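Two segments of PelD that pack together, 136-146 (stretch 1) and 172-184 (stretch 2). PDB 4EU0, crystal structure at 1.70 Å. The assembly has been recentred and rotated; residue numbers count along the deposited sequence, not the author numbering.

Stretch 1, residues 136-146: FSLLAILAGHI
Stretch 2, residues 172-184: KRSLLDARDHGLP

How do the two backbones lie? Residues 136-146 form one helix throughout, and residues 172-181 form a second that runs almost antiparallel to it, at 169° between axes that approach to 11.1 Å. CA to CA, Ser137 sits 7.1 Å from His181, Ile141 7.3 Å from Asp177 and His145 7.5 Å from Arg173, a spacing of four residues per step on both helices. Gly182 then leaves helical geometry with positive phi (63/25), and Leu183 (-81/139) and Pro184 (-82/148) are extended.

What fills the end near His181? Its CA-to-CB bond points toward the first helix (chi1 m, chi2 -71°), and Ile141 (m, t) lays CG1 over the ring face, 3.6 Å from the centroid of His181, a CH-pi contact. Ala140 CB is 4.0 Å from His181 CE1. A water bonds His181 NE2 at 2.9 Å and donates a weak bond to Ala140 O at 3.5 Å, bridging the helices. Beyond the turn, Leu183 (m, t) brings its CD1 to 3.7 Å from Ile141 CD1, an apolar contact.

How is His145 held? Its ring (chi1 m, chi2 81°) donates from ND1 to Ile141 O, 3.0 Å away, one helical turn back. With the ring in this position, Asp177 (chi1 m, chi2 -23°) lies at its edge, with His145 CE1 2.9 Å from Asp177 OD1 and His145 NE2 3.2 Å from Asp177 OD2. Arg173 CG covers a face, 3.7 Å from the centroid of His145, a second CH-pi contact.

Why does Gly144 suit Arg173? The arginine (t, p, p, chi4 -174°) folds its guanidinium against the first helix, one face over Gly144 O and His145 N. A CB on Gly144 would lie 2.7 Å from Arg173 NH2, a clash. Arg173 NH1 is 3.3 Å from Gly144 O, but the angle is too poor for a hydrogen bond.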

# COMPACT_ATOMS: atom_id res chain seq x y z
N PHE A 136 1.10 3.19 -18.12
CA PHE A 136 -0.11 3.70 -17.48
C PHE A 136 -0.40 2.92 -16.19
O PHE A 136 -0.73 3.51 -15.16
CB PHE A 136 -1.33 3.63 -18.42
CG PHE A 136 -1.20 4.46 -19.66
CD1 PHE A 136 -0.29 5.52 -19.74
CD2 PHE A 136 -2.01 4.19 -20.76
CE1 PHE A 136 -0.17 6.28 -20.89
CE2 PHE A 136 -1.91 4.96 -21.92
CZ PHE A 136 -0.99 6.00 -21.98
N SER A 137 -0.26 1.59 -16.25
CA SER A 137 -0.51 0.75 -15.08
C SER A 137 0.47 1.09 -13.97
O SER A 137 0.07 1.23 -12.82
CB SER A 137 -0.45 -0.74 -15.44
OG SER A 137 -1.49 -1.07 -16.35
N LEU A 138 1.74 1.28 -14.31
CA LEU A 138 2.73 1.61 -13.29
C LEU A 138 2.47 2.99 -12.65
O LEU A 138 2.62 3.16 -11.45
CB LEU A 138 4.13 1.47 -13.88
CG LEU A 138 5.27 2.45 -13.65
CD1 LEU A 138 6.59 1.72 -13.83
CD2 LEU A 138 5.12 3.55 -14.69
N LEU A 139 2.07 3.97 -13.47
CA LEU A 139 1.70 5.30 -12.98
C LEU A 139 0.51 5.24 -12.02
O LEU A 139 0.50 5.87 -10.95
CB LEU A 139 1.36 6.20 -14.16
CG LEU A 139 2.29 7.33 -14.64
CD1 LEU A 139 3.72 7.21 -14.16
CD2 LEU A 139 2.21 7.48 -16.15
N ALA A 140 -0.50 4.45 -12.40
CA ALA A 140 -1.70 4.28 -11.58
C ALA A 140 -1.37 3.57 -10.26
O ALA A 140 -1.84 3.98 -9.20
CB ALA A 140 -2.77 3.52 -12.35
N ILE A 141 -0.52 2.55 -10.33
CA ILE A 141 -0.10 1.82 -9.12
C ILE A 141 0.61 2.76 -8.16
O ILE A 141 0.28 2.82 -6.98
CB ILE A 141 0.83 0.63 -9.45
CG1 ILE A 141 0.06 -0.43 -10.25
CG2 ILE A 141 1.45 0.06 -8.13
CD1 ILE A 141 0.95 -1.45 -10.94
N LEU A 142 1.57 3.51 -8.67
CA LEU A 142 2.33 4.43 -7.84
C LEU A 142 1.43 5.53 -7.25
O LEU A 142 1.54 5.84 -6.06
CB LEU A 142 3.50 5.03 -8.65
CG LEU A 142 4.54 5.94 -8.00
CD1 LEU A 142 5.30 5.26 -6.85
CD2 LEU A 142 5.52 6.42 -9.08
N ALA A 143 0.55 6.10 -8.07
CA ALA A 143 -0.34 7.17 -7.62
C ALA A 143 -1.21 6.74 -6.42
O ALA A 143 -1.38 7.50 -5.46
CB ALA A 143 -1.21 7.69 -8.77
N GLY A 144 -1.73 5.51 -6.48
CA GLY A 144 -2.60 4.99 -5.43
C GLY A 144 -1.83 4.84 -4.13
O GLY A 144 -2.30 5.24 -3.05
N HIS A 145 -0.64 4.26 -4.22
CA HIS A 145 0.20 4.11 -3.05
C HIS A 145 0.63 5.44 -2.45
O HIS A 145 0.58 5.60 -1.24
CB HIS A 145 1.40 3.21 -3.35
CG HIS A 145 1.05 1.76 -3.38
ND1 HIS A 145 0.49 1.15 -4.48
CD2 HIS A 145 1.14 0.81 -2.42
CE1 HIS A 145 0.26 -0.12 -4.20
NE2 HIS A 145 0.65 -0.35 -2.96
N ILE A 146 1.00 6.40 -3.28
CA ILE A 146 1.38 7.71 -2.77
C ILE A 146 0.23 8.37 -2.02
O ILE A 146 0.43 8.92 -0.94
CB ILE A 146 1.92 8.64 -3.86
CG1 ILE A 146 3.23 8.09 -4.42
CG2 ILE A 146 2.13 10.07 -3.31
CD1 ILE A 146 3.63 8.68 -5.77
N LYS A 172 -6.30 -3.15 2.33
CA LYS A 172 -7.23 -2.74 1.27
C LYS A 172 -6.46 -2.38 0.02
O LYS A 172 -6.84 -2.76 -1.08
CB LYS A 172 -8.12 -1.58 1.71
CG LYS A 172 -9.24 -1.31 0.71
CD LYS A 172 -10.18 -0.22 1.17
CE LYS A 172 -11.31 -0.05 0.17
NZ LYS A 172 -12.34 0.92 0.63
N ARG A 173 -5.37 -1.64 0.18
CA ARG A 173 -4.55 -1.31 -0.97
C ARG A 173 -4.02 -2.56 -1.67
O ARG A 173 -4.04 -2.66 -2.89
CB ARG A 173 -3.39 -0.41 -0.58
CG ARG A 173 -2.48 -0.04 -1.75
CD ARG A 173 -3.26 0.62 -2.93
NE ARG A 173 -3.89 1.87 -2.53
CZ ARG A 173 -4.70 2.60 -3.29
NH1 ARG A 173 -5.23 3.73 -2.81
NH2 ARG A 173 -5.01 2.20 -4.52
N SER A 174 -3.57 -3.54 -0.89
CA SER A 174 -3.13 -4.80 -1.49
C SER A 174 -4.24 -5.56 -2.21
O SER A 174 -3.99 -6.21 -3.24
CB SER A 174 -2.43 -5.68 -0.46
OG SER A 174 -1.14 -5.19 -0.15
N LEU A 175 -5.46 -5.50 -1.68
CA LEU A 175 -6.62 -6.09 -2.36
C LEU A 175 -6.93 -5.37 -3.67
O LEU A 175 -7.22 -6.02 -4.67
CB LEU A 175 -7.86 -6.12 -1.46
CG LEU A 175 -7.79 -7.10 -0.29
CD1 LEU A 175 -8.91 -6.78 0.69
CD2 LEU A 175 -7.84 -8.57 -0.77
N LEU A 176 -6.82 -4.05 -3.66
CA LEU A 176 -6.98 -3.24 -4.87
C LEU A 176 -5.87 -3.54 -5.90
O LEU A 176 -6.17 -3.70 -7.09
CB LEU A 176 -7.04 -1.75 -4.55
CG LEU A 176 -8.30 -1.25 -3.81
CD1 LEU A 176 -8.00 0.08 -3.13
CD2 LEU A 176 -9.50 -1.14 -4.75
N ASP A 177 -4.62 -3.63 -5.42
CA ASP A 177 -3.45 -4.00 -6.24
C ASP A 177 -3.70 -5.32 -6.98
O ASP A 177 -3.42 -5.43 -8.18
CB ASP A 177 -2.20 -4.22 -5.36
CG ASP A 177 -1.53 -2.93 -4.88
OD1 ASP A 177 -1.71 -1.88 -5.51
OD2 ASP A 177 -0.79 -3.00 -3.87
N ALA A 178 -4.23 -6.30 -6.27
CA ALA A 178 -4.46 -7.63 -6.84
C ALA A 178 -5.59 -7.58 -7.86
O ALA A 178 -5.48 -8.11 -8.97
CB ALA A 178 -4.76 -8.63 -5.75
N ARG A 179 -6.69 -6.93 -7.47
CA ARG A 179 -7.88 -6.91 -8.32
C ARG A 179 -7.64 -6.13 -9.60
O ARG A 179 -7.98 -6.60 -10.69
CB ARG A 179 -9.08 -6.32 -7.57
CG ARG A 179 -10.40 -6.46 -8.35
CD ARG A 179 -11.49 -5.59 -7.74
NE ARG A 179 -11.19 -4.17 -7.85
CZ ARG A 179 -11.93 -3.20 -7.32
NH1 ARG A 179 -13.03 -3.51 -6.64
NH2 ARG A 179 -11.59 -1.93 -7.47
N ASP A 180 -7.05 -4.95 -9.46
CA ASP A 180 -6.93 -4.01 -10.57
C ASP A 180 -5.65 -4.16 -11.39
O ASP A 180 -5.63 -3.81 -12.58
CB ASP A 180 -7.08 -2.58 -10.06
CG ASP A 180 -8.44 -2.32 -9.45
OD1 ASP A 180 -9.38 -3.11 -9.70
OD2 ASP A 180 -8.58 -1.33 -8.72
N HIS A 181 -4.59 -4.67 -10.77
CA HIS A 181 -3.26 -4.70 -11.41
C HIS A 181 -2.58 -6.07 -11.36
O HIS A 181 -1.47 -6.23 -11.86
CB HIS A 181 -2.36 -3.62 -10.80
CG HIS A 181 -2.95 -2.25 -10.84
ND1 HIS A 181 -3.10 -1.54 -12.01
CD2 HIS A 181 -3.44 -1.46 -9.85
CE1 HIS A 181 -3.65 -0.37 -11.74
NE2 HIS A 181 -3.86 -0.29 -10.44
N GLY A 182 -3.25 -7.05 -10.76
CA GLY A 182 -2.72 -8.42 -10.67
C GLY A 182 -1.44 -8.51 -9.86
O GLY A 182 -0.65 -9.44 -10.06
N LEU A 183 -1.24 -7.56 -8.95
CA LEU A 183 -0.01 -7.52 -8.14
C LEU A 183 -0.11 -8.49 -6.98
O LEU A 183 -1.17 -8.60 -6.36
CB LEU A 183 0.28 -6.11 -7.62
CG LEU A 183 0.56 -5.06 -8.71
CD1 LEU A 183 0.95 -3.75 -8.04
CD2 LEU A 183 1.64 -5.51 -9.67
N PRO A 184 0.99 -9.21 -6.68
CA PRO A 184 0.95 -10.21 -5.61
C PRO A 184 1.13 -9.64 -4.21
O PRO A 184 1.80 -8.62 -4.01
CB PRO A 184 2.13 -11.14 -5.96
CG PRO A 184 3.11 -10.23 -6.64
CD PRO A 184 2.28 -9.21 -7.39
O HOH W 1 -4.64 1.99 -8.85